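Local coordinates for protein dihydrodipicolinate synthase (Bacteroides thetaiotaomicron, PDB 4XKY) that belongs to the DapA family of TIM-barrel lyases and probably catalyses a pyruvate-dependent aldol reaction through a Schiff base, as dihydrodipicolinate synthases and N-acetylneuraminate lyases do, at residues S187-P192 against G206-G211; G7-L12 against V39-V44; L135-T140 against F163-A168. All coordinates share one frame; numbering follows the deposited sequence.

Contact 1 (S187-P192 against G206-G211); sequences SMLVGP and GGVNGG
The carboxamide of N209 is the flat side-chain group here, and G191 O lies 2° out of its plane, on the ND2 side. The bond from N209 ND2 to G191 O measures 2.9 Å but is bent, and the donor sits above the plane of the G191 carbonyl instead of on a lone pair. CG of N209 stands anti to its own carbonyl carbon (chi1 -51°), which lets the amide reach back across to the loop that follows strand 187-190. An alanine at this position would remove the amide donor and would probably leave the G191 carbonyl less firmly held beside V208.

Upstream the two backbones run as parallel strands, with L189 opposite G206 and V190 opposite G207. V190 uses both its polar backbone atoms: its N donates to G206 O over 3.1 Å, almost straight at 169°, and V190 O accepts from V208 N at 2.9 Å while also receiving a CA-H contact from G207. On the face carrying L189, atom CD2 lies 3.5 Å from both N and CA of G206, so tightly that a CB on G206 would collide with it. CG2 of V208 crosses L189 obliquely, 4.1 Å from CB of the leucine. These strands and helix 196-201 form one beta-alpha-beta unit of the TIM barrel.

Just past the ladder, G191 O and V208 O approach to 2.9 Å, two acceptors that should repel each other, so the N-H from N209 probably eases the crowding. V208 itself is predicted to bind pyruvate, and its side chain comes to about 4 Å, nearest atoms, from that of K164; these bonds therefore hold the backbone on which V208 sits, beside the predicted Schiff-base lysine.

Contact 2 (G7-L12 against V39-V44); sequences GIIPPL and VHALFV
V39 opens the contact with its side chain turned toward the other segment, tip to tip with the P10 ring: V39 CB is 3.7 Å from P10 CD, and both methyls reach CG and CD of the proline. Its CG1 also touches I8 CG2, the two side chains crossing at about a right angle. At H40 the backbone N gives a nearly straight bond (171°) to I8 O over 2.9 Å, nearly along the C=O axis. The imidazole of the same residue receives G7 CA over one face, a CH-pi contact with the carbon 4.1 Å from the ring centroid. At the backbone angles of G7 a CB would jam against the preceding carbonyl O, and it would also run into CD2 of the H40 ring. A41 packs its methyl against both branches of I9, with A41 CB 3.7 Å from I9 CG1, while its carbonyl oxygen lies against P10 CD.

Strands 7-8 and 42-44 are the first and second of the eight parallel strands of the TIM barrel, which is closed where the chain just after strand 7-8 meets 42-44, through a single bridge between P11 and F43. L42 points away overall, yet its CB still touches L12 CD1, the two side chains crossing obliquely. F43 uses both its backbone polar atoms: its N donates to P10 O at 3.0 Å, in the plane of that carbonyl, and F43 O accepts from L12 N at 2.9 Å. A water bridges the same F43 O to L12 O, donating to each. With CG anti to the backbone N, the phenyl group is directed past P11, whose CB approaches F43 CD2 obliquely, and on toward V208 and K164 near the predicted active site. V44 finishes the segment with CG1 alongside L12 CD2, 4.2 Å away, both side chains touching M62 of helix 56-70.

Contact 3 (L135-T140 against F163-A168); sequences LYNMPT and FKDSSA
Two donors grip D165 OD1, one by an ordinary bond and one weakly. The backbone N of S167, two residues on, reaches D165 OD1 at 3.1 Å from well above the carboxylate plane, which makes an Asx turn. Across the contact N137 ND2 adds a weak bond of 3.4 Å to D165 OD1. The amide and carboxylate lie side by side, pointing the same way, with their planes turned 48° apart. The other oxygen, D165 OD2, offers its syn lone pair to S167 OG at 2.9 Å. With both oxygens engaged, the carboxylate's rotation is probably restrained, and it joins the loop after strand 160-165, weakly, to N137.

Behind this cluster the strands are joined by backbone bonds: L135 O accepts from K164 N at 2.9 Å and K164 O from N137 N at 3.2 Å, each donor lying nearly along the C=O axis. F163 CA and Y136 CA add CA-H contacts to L135 O and K164 O respectively. On one face, the F163 ring packs obliquely against N137 CB, and its CD1 meets L135 CB. On the opposite face Y136 and K164 touch through their CB atoms, 3.9 Å apart, before their ends diverge. Y136 has CG in the crowded position between backbone N and carbonyl carbon (chi1 84°), and its hydroxyl is hydrogen-bonded to S81. The lysine starts anti to its backbone N, then bends at chi3 and chi4. They are the predicted proton donor/acceptor and Schiff-base lysine, presented from adjacent barrel strands.

Farther out P139 CB rests near S166. F163 and L135 lie under helix 148-154, which connects the two strands; Y172 of helix 170-180 covers N137, F163 and D165; strand 187-190 pairs with the other edge of 160-165, and strand 102-105 flanks 133-137.

From the N terminus, contact 2 comes first, tying 7-12 to 39-44 across helix 24-36 and completing the ring of strands. Contact 3 follows, bringing 163-168 back to 135-140 after helix 148-154, and contact 1 then closes the short loop between 187-192 and 206-211. The three lie in series, so none nests in or crosses another. The barrel nevertheless links them strand to strand: 206-207 adjoins 7-8, with G207 probably bonded to G7 and I9, and 187-190 adjoins 160-165 through S187, L189 and F163. Inside, F43 of contact 2 and V208 of contact 1 both pack against K164 NZ of contact 3, so all three converge on the predicted Schiff-base lysine.

Contact 1 (S187-P192 against G206-G211)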
loop_
_atom_site.group_PDB
_atom_site.type_symbol
_atom_site.label_atom_id
_atom_site.label_comp_id
_atom_site.label_asym_id
_atom_site.label_seq_id
_atom_site.Cartn_x
_atom_site.Cartn_y
_atom_site.Cartn_z
ATOM N N SER A 187 -9.141 15.535 25.076
ATOM C CA SER A 187 -10.048 14.405 25.012
ATOM C C SER A 187 -9.467 13.407 24.003
ATOM O O SER A 187 -9.119 13.775 22.881
ATOM C CB SER A 187 -11.460 14.884 24.660
ATOM O OG SER A 187 -12.323 13.792 24.455
ATOM N N MET A 188 -9.295 12.165 24.448
ATOM C CA MET A 188 -8.739 11.077 23.633
ATOM C C MET A 188 -9.831 10.028 23.383
ATOM O O MET A 188 -10.241 9.310 24.312
ATOM C CB MET A 188 -7.543 10.412 24.321
ATOM C CG MET A 188 -6.302 11.291 24.499
ATOM S SD MET A 188 -5.449 11.527 22.932
ATOM C CE MET A 188 -4.786 9.879 22.717
ATOM N N LEU A 189 -10.264 9.938 22.126
ATOM C CA LEU A 189 -11.389 9.098 21.718
ATOM C C LEU A 189 -11.016 8.020 20.692
ATOM O O LEU A 189 -10.155 8.228 19.827
ATOM C CB LEU A 189 -12.497 9.979 21.148
ATOM C CG LEU A 189 -12.922 11.170 22.009
ATOM C CD1 LEU A 189 -13.806 12.121 21.202
ATOM C CD2 LEU A 189 -13.620 10.718 23.286
ATOM N N VAL A 190 -11.644 6.850 20.805
ATOM C CA VAL A 190 -11.425 5.752 19.852
ATOM C C VAL A 190 -12.709 5.467 19.083
ATOM O O VAL A 190 -13.782 5.343 19.668
ATOM C CB VAL A 190 -10.971 4.452 20.546
ATOM C CG1 VAL A 190 -9.487 4.512 20.878
ATOM C CG2 VAL A 190 -11.795 4.208 21.798
ATOM N N GLY A 191 -12.579 5.353 17.768
ATOM C CA GLY A 191 -13.719 5.154 16.875
ATOM C C GLY A 191 -14.245 3.742 16.928
ATOM O O GLY A 191 -15.416 3.530 17.241
ATOM N N PRO A 192 -13.387 2.764 16.619
ATOM C CA PRO A 192 -13.883 1.415 16.434
ATOM C C PRO A 192 -14.396 0.812 17.710
ATOM O O PRO A 192 -13.668 0.767 18.696
ATOM C CB PRO A 192 -12.655 0.661 15.925
ATOM C CG PRO A 192 -11.872 1.711 15.237
ATOM C CD PRO A 192 -12.009 2.899 16.129
ATOM N N GLY A 206 -13.379 8.229 25.683
ATOM C CA GLY A 206 -14.626 7.829 25.053
ATOM C C GLY A 206 -14.513 7.045 23.764
ATOM O O GLY A 206 -13.422 6.739 23.281
ATOM N N GLY A 207 -15.681 6.729 23.218
ATOM C CA GLY A 207 -15.814 5.857 22.050
ATOM C C GLY A 207 -16.766 6.538 21.090
ATOM O O GLY A 207 -17.868 6.884 21.469
ATOM N N VAL A 208 -16.338 6.742 19.857
ATOM C CA VAL A 208 -17.199 7.313 18.843
ATOM C C VAL A 208 -17.720 6.098 18.082
ATOM O O VAL A 208 -17.238 5.766 17.004
ATOM C CB VAL A 208 -16.443 8.301 17.940
ATOM C CG1 VAL A 208 -17.365 8.898 16.876
ATOM C CG2 VAL A 208 -15.821 9.415 18.768
ATOM N N ASN A 209 -18.693 5.413 18.687
ATOM C CA ASN A 209 -19.085 4.085 18.245
ATOM C C ASN A 209 -20.402 4.022 17.460
ATOM O O ASN A 209 -21.477 4.293 17.996
ATOM C CB ASN A 209 -19.216 3.148 19.430
ATOM C CG ASN A 209 -18.002 3.138 20.342
ATOM O OD1 ASN A 209 -18.164 2.962 21.550
ATOM N ND2 ASN A 209 -16.807 3.244 19.796
ATOM N N GLY A 210 -20.302 3.597 16.210
ATOM C CA GLY A 210 -21.439 3.549 15.313
ATOM C C GLY A 210 -22.584 2.663 15.744
ATOM O O GLY A 210 -23.750 2.956 15.432
ATOM N N GLY A 211 -22.260 1.565 16.423
ATOM C CA GLY A 211 -23.266 0.643 16.918
ATOM C C GLY A 211 -24.189 1.318 17.922
ATOM O O GLY A 211 -25.297 0.835 18.187
#

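Contact 2 (G7-L12 against V39-V44)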
loop_
_atom_site.group_PDB
_atom_site.type_symbol
_atom_site.label_atom_id
_atom_site.label_comp_id
_atom_site.label_asym_id
_atom_site.label_seq_id
_atom_site.Cartn_x
_atom_site.Cartn_y
_atom_site.Cartn_z
ATOM N N GLY A 7 -17.229 9.517 27.395
ATOM C CA GLY A 7 -18.369 8.644 27.174
ATOM C C GLY A 7 -18.580 8.150 25.756
ATOM O O GLY A 7 -17.639 7.879 25.010
ATOM N N ILE A 8 -19.843 7.966 25.415
ATOM C CA ILE A 8 -20.233 7.423 24.147
ATOM C C ILE A 8 -20.700 8.596 23.295
ATOM O O ILE A 8 -21.590 9.333 23.689
ATOM C CB ILE A 8 -21.355 6.378 24.297
ATOM C CG1 ILE A 8 -20.897 5.174 25.125
ATOM C CG2 ILE A 8 -21.804 5.911 22.919
ATOM C CD1 ILE A 8 -19.677 4.459 24.572
ATOM N N ILE A 9 -20.058 8.770 22.145
ATOM C CA ILE A 9 -20.371 9.839 21.213
ATOM C C ILE A 9 -20.633 9.202 19.853
ATOM O O ILE A 9 -19.732 9.070 19.063
ATOM C CB ILE A 9 -19.195 10.828 21.094
ATOM C CG1 ILE A 9 -18.916 11.490 22.444
ATOM C CG2 ILE A 9 -19.443 11.896 20.029
ATOM C CD1 ILE A 9 -17.621 11.024 23.043
ATOM N N PRO A 10 -21.883 8.805 19.587
ATOM C CA PRO A 10 -22.203 8.127 18.345
ATOM C C PRO A 10 -21.969 8.997 17.140
ATOM O O PRO A 10 -22.377 10.167 17.140
ATOM C CB PRO A 10 -23.695 7.815 18.460
ATOM C CG PRO A 10 -24.198 8.653 19.573
ATOM C CD PRO A 10 -23.054 8.954 20.466
ATOM N N PRO A 11 -21.296 8.434 16.130
ATOM C CA PRO A 11 -21.247 9.003 14.806
ATOM C C PRO A 11 -22.576 8.690 14.126
ATOM O O PRO A 11 -22.812 7.558 13.666
ATOM C CB PRO A 11 -20.077 8.261 14.144
ATOM C CG PRO A 11 -20.091 6.908 14.789
ATOM C CD PRO A 11 -20.743 7.073 16.157
ATOM N N LEU A 12 -23.460 9.680 14.105
ATOM C CA LEU A 12 -24.776 9.484 13.526
ATOM C C LEU A 12 -24.709 9.083 12.056
ATOM O O LEU A 12 -23.906 9.600 11.301
ATOM C CB LEU A 12 -25.633 10.740 13.650
ATOM C CG LEU A 12 -26.383 10.966 14.962
ATOM C CD1 LEU A 12 -25.380 11.116 16.079
ATOM C CD2 LEU A 12 -27.199 12.234 14.883
ATOM N N VAL A 39 -26.344 8.763 25.713
ATOM C CA VAL A 39 -25.069 9.133 25.086
ATOM C C VAL A 39 -24.669 10.566 25.520
ATOM O O VAL A 39 -25.492 11.341 26.011
ATOM C CB VAL A 39 -25.056 8.996 23.537
ATOM C CG1 VAL A 39 -25.520 7.607 23.092
ATOM C CG2 VAL A 39 -25.875 10.086 22.866
ATOM N N HIS A 40 -23.409 10.917 25.327
ATOM C CA HIS A 40 -22.898 12.205 25.825
ATOM C C HIS A 40 -22.705 13.263 24.772
ATOM O O HIS A 40 -22.520 14.401 25.109
ATOM C CB HIS A 40 -21.606 12.000 26.622
ATOM C CG HIS A 40 -21.741 10.948 27.671
ATOM N ND1 HIS A 40 -21.751 11.231 29.019
ATOM C CD2 HIS A 40 -21.945 9.611 27.561
ATOM C CE1 HIS A 40 -21.927 10.111 29.698
ATOM N NE2 HIS A 40 -22.045 9.113 28.836
ATOM N N ALA A 41 -22.755 12.901 23.502
ATOM C CA ALA A 41 -22.669 13.886 22.444
ATOM C C ALA A 41 -23.113 13.248 21.164
ATOM O O ALA A 41 -23.295 12.043 21.107
ATOM C CB ALA A 41 -21.246 14.412 22.310
ATOM N N LEU A 42 -23.315 14.079 20.153
ATOM C CA LEU A 42 -23.653 13.649 18.803
ATOM C C LEU A 42 -22.576 14.119 17.846
ATOM O O LEU A 42 -22.202 15.303 17.853
ATOM C CB LEU A 42 -24.963 14.293 18.367
ATOM C CG LEU A 42 -26.121 14.180 19.358
ATOM C CD1 LEU A 42 -27.332 14.914 18.806
ATOM C CD2 LEU A 42 -26.486 12.734 19.621
ATOM N N PHE A 43 -22.102 13.201 17.013
ATOM C CA PHE A 43 -21.068 13.475 16.057
ATOM C C PHE A 43 -21.659 13.312 14.670
ATOM O O PHE A 43 -22.092 12.214 14.293
ATOM C CB PHE A 43 -19.881 12.544 16.294
ATOM C CG PHE A 43 -18.808 12.653 15.255
ATOM C CD1 PHE A 43 -18.413 13.889 14.758
ATOM C CD2 PHE A 43 -18.202 11.517 14.750
ATOM C CE1 PHE A 43 -17.437 13.972 13.775
ATOM C CE2 PHE A 43 -17.210 11.597 13.775
ATOM C CZ PHE A 43 -16.831 12.828 13.290
ATOM N N VAL A 44 -21.745 14.413 13.923
ATOM C CA VAL A 44 -22.327 14.326 12.589
ATOM C C VAL A 44 -21.300 14.466 11.486
ATOM O O VAL A 44 -20.266 15.123 11.653
ATOM C CB VAL A 44 -23.485 15.303 12.354
ATOM C CG1 VAL A 44 -24.549 15.122 13.438
ATOM C CG2 VAL A 44 -23.021 16.746 12.310
HETATM O O HOH W 1 -21.365 10.673 11.869
#

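Contact 3 (L135-T140 against F163-A168)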
loop_
_atom_site.group_PDB
_atom_site.type_symbol
_atom_site.label_atom_id
_atom_site.label_comp_id
_atom_site.label_asym_id
_atom_site.label_seq_id
_atom_site.Cartn_x
_atom_site.Cartn_y
_atom_site.Cartn_z
ATOM N N LEU A 135 -8.896 16.849 16.403
ATOM C CA LEU A 135 -8.081 16.304 15.330
ATOM C C LEU A 135 -8.499 14.885 15.082
ATOM O O LEU A 135 -8.838 14.153 16.026
ATOM C CB LEU A 135 -6.616 16.284 15.739
ATOM C CG LEU A 135 -6.019 17.630 16.089
ATOM C CD1 LEU A 135 -4.665 17.381 16.706
ATOM C CD2 LEU A 135 -5.920 18.479 14.838
ATOM N N TYR A 136 -8.490 14.458 13.829
ATOM C CA TYR A 136 -8.674 13.029 13.625
ATOM C C TYR A 136 -7.844 12.387 12.544
ATOM O O TYR A 136 -7.595 12.927 11.469
ATOM C CB TYR A 136 -10.146 12.613 13.579
ATOM C CG TYR A 136 -10.852 12.753 12.278
ATOM C CD1 TYR A 136 -11.029 11.655 11.439
ATOM C CD2 TYR A 136 -11.396 13.967 11.904
ATOM C CE1 TYR A 136 -11.709 11.782 10.241
ATOM C CE2 TYR A 136 -12.092 14.105 10.721
ATOM C CZ TYR A 136 -12.244 13.016 9.888
ATOM O OH TYR A 136 -12.924 13.182 8.706
ATOM N N ASN A 137 -7.416 11.193 12.898
ATOM C CA ASN A 137 -6.501 10.419 12.127
ATOM C C ASN A 137 -7.314 9.625 11.101
ATOM O O ASN A 137 -8.024 8.682 11.470
ATOM C CB ASN A 137 -5.779 9.498 13.103
ATOM C CG ASN A 137 -4.354 9.199 12.698
ATOM O OD1 ASN A 137 -3.641 10.021 12.108
ATOM N ND2 ASN A 137 -3.921 7.996 13.043
ATOM N N MET A 138 -7.232 10.031 9.834
ATOM C CA MET A 138 -8.054 9.447 8.764
ATOM C C MET A 138 -7.715 7.969 8.606
ATOM O O MET A 138 -6.542 7.615 8.492
ATOM C CB MET A 138 -7.818 10.172 7.430
ATOM C CG MET A 138 -9.040 10.282 6.525
ATOM S SD MET A 138 -8.873 11.594 5.289
ATOM C CE MET A 138 -9.706 10.850 3.889
ATOM N N PRO A 139 -8.745 7.102 8.596
ATOM C CA PRO A 139 -8.541 5.650 8.663
ATOM C C PRO A 139 -7.765 5.026 7.501
ATOM O O PRO A 139 -6.940 4.141 7.730
ATOM C CB PRO A 139 -9.974 5.094 8.711
ATOM C CG PRO A 139 -10.833 6.177 8.154
ATOM C CD PRO A 139 -10.176 7.452 8.584
ATOM N N THR A 140 -8.013 5.473 6.277
ATOM C CA THR A 140 -7.510 4.747 5.110
ATOM C C THR A 140 -6.605 5.575 4.211
ATOM O O THR A 140 -5.531 5.121 3.819
ATOM C CB THR A 140 -8.676 4.179 4.269
ATOM O OG1 THR A 140 -9.771 5.105 4.277
ATOM C CG2 THR A 140 -9.151 2.843 4.837
ATOM N N PHE A 163 -8.718 14.515 20.231
ATOM C CA PHE A 163 -8.200 13.649 19.205
ATOM C C PHE A 163 -9.081 12.400 19.143
ATOM O O PHE A 163 -9.447 11.837 20.186
ATOM C CB PHE A 163 -6.758 13.292 19.567
ATOM C CG PHE A 163 -6.131 12.245 18.680
ATOM C CD1 PHE A 163 -5.619 12.588 17.440
ATOM C CD2 PHE A 163 -6.015 10.930 19.104
ATOM C CE1 PHE A 163 -5.043 11.635 16.617
ATOM C CE2 PHE A 163 -5.418 9.975 18.290
ATOM C CZ PHE A 163 -4.938 10.328 17.042
ATOM N N LYS A 164 -9.430 12.002 17.922
ATOM C CA LYS A 164 -10.231 10.809 17.626
ATOM C C LYS A 164 -9.360 9.944 16.718
ATOM O O LYS A 164 -8.834 10.430 15.714
ATOM C CB LYS A 164 -11.532 11.208 16.899
ATOM C CG LYS A 164 -12.459 10.053 16.523
ATOM C CD LYS A 164 -13.416 10.323 15.344
ATOM C CE LYS A 164 -13.551 9.068 14.453
ATOM N NZ LYS A 164 -14.902 8.584 14.000
ATOM N N ASP A 165 -9.192 8.677 17.078
ATOM C CA ASP A 165 -8.458 7.714 16.251
ATOM C C ASP A 165 -9.386 6.643 15.712
ATOM O O ASP A 165 -10.035 5.934 16.474
ATOM C CB ASP A 165 -7.346 7.014 17.042
ATOM C CG ASP A 165 -6.452 6.144 16.145
ATOM O OD1 ASP A 165 -6.315 6.477 14.956
ATOM O OD2 ASP A 165 -5.897 5.125 16.615
ATOM N N SER A 166 -9.425 6.535 14.393
ATOM C CA SER A 166 -10.187 5.504 13.699
ATOM C C SER A 166 -9.305 4.391 13.091
ATOM O O SER A 166 -9.828 3.485 12.470
ATOM C CB SER A 166 -11.042 6.156 12.603
ATOM O OG SER A 166 -12.190 6.762 13.182
ATOM N N SER A 167 -7.963 4.406 13.275
ATOM C CA SER A 167 -7.015 3.448 12.575
ATOM C C SER A 167 -7.181 1.972 12.945
ATOM O O SER A 167 -6.953 1.059 12.106
ATOM C CB SER A 167 -5.532 3.800 12.827
ATOM O OG SER A 167 -5.195 3.739 14.217
ATOM N N ALA A 168 -7.543 1.751 14.209
ATOM C CA ALA A 168 -7.726 0.407 14.766
ATOM C C ALA A 168 -6.400 -0.201 15.289
ATOM O O ALA A 168 -6.352 -1.361 15.715
ATOM C CB ALA A 168 -8.376 -0.503 13.733
#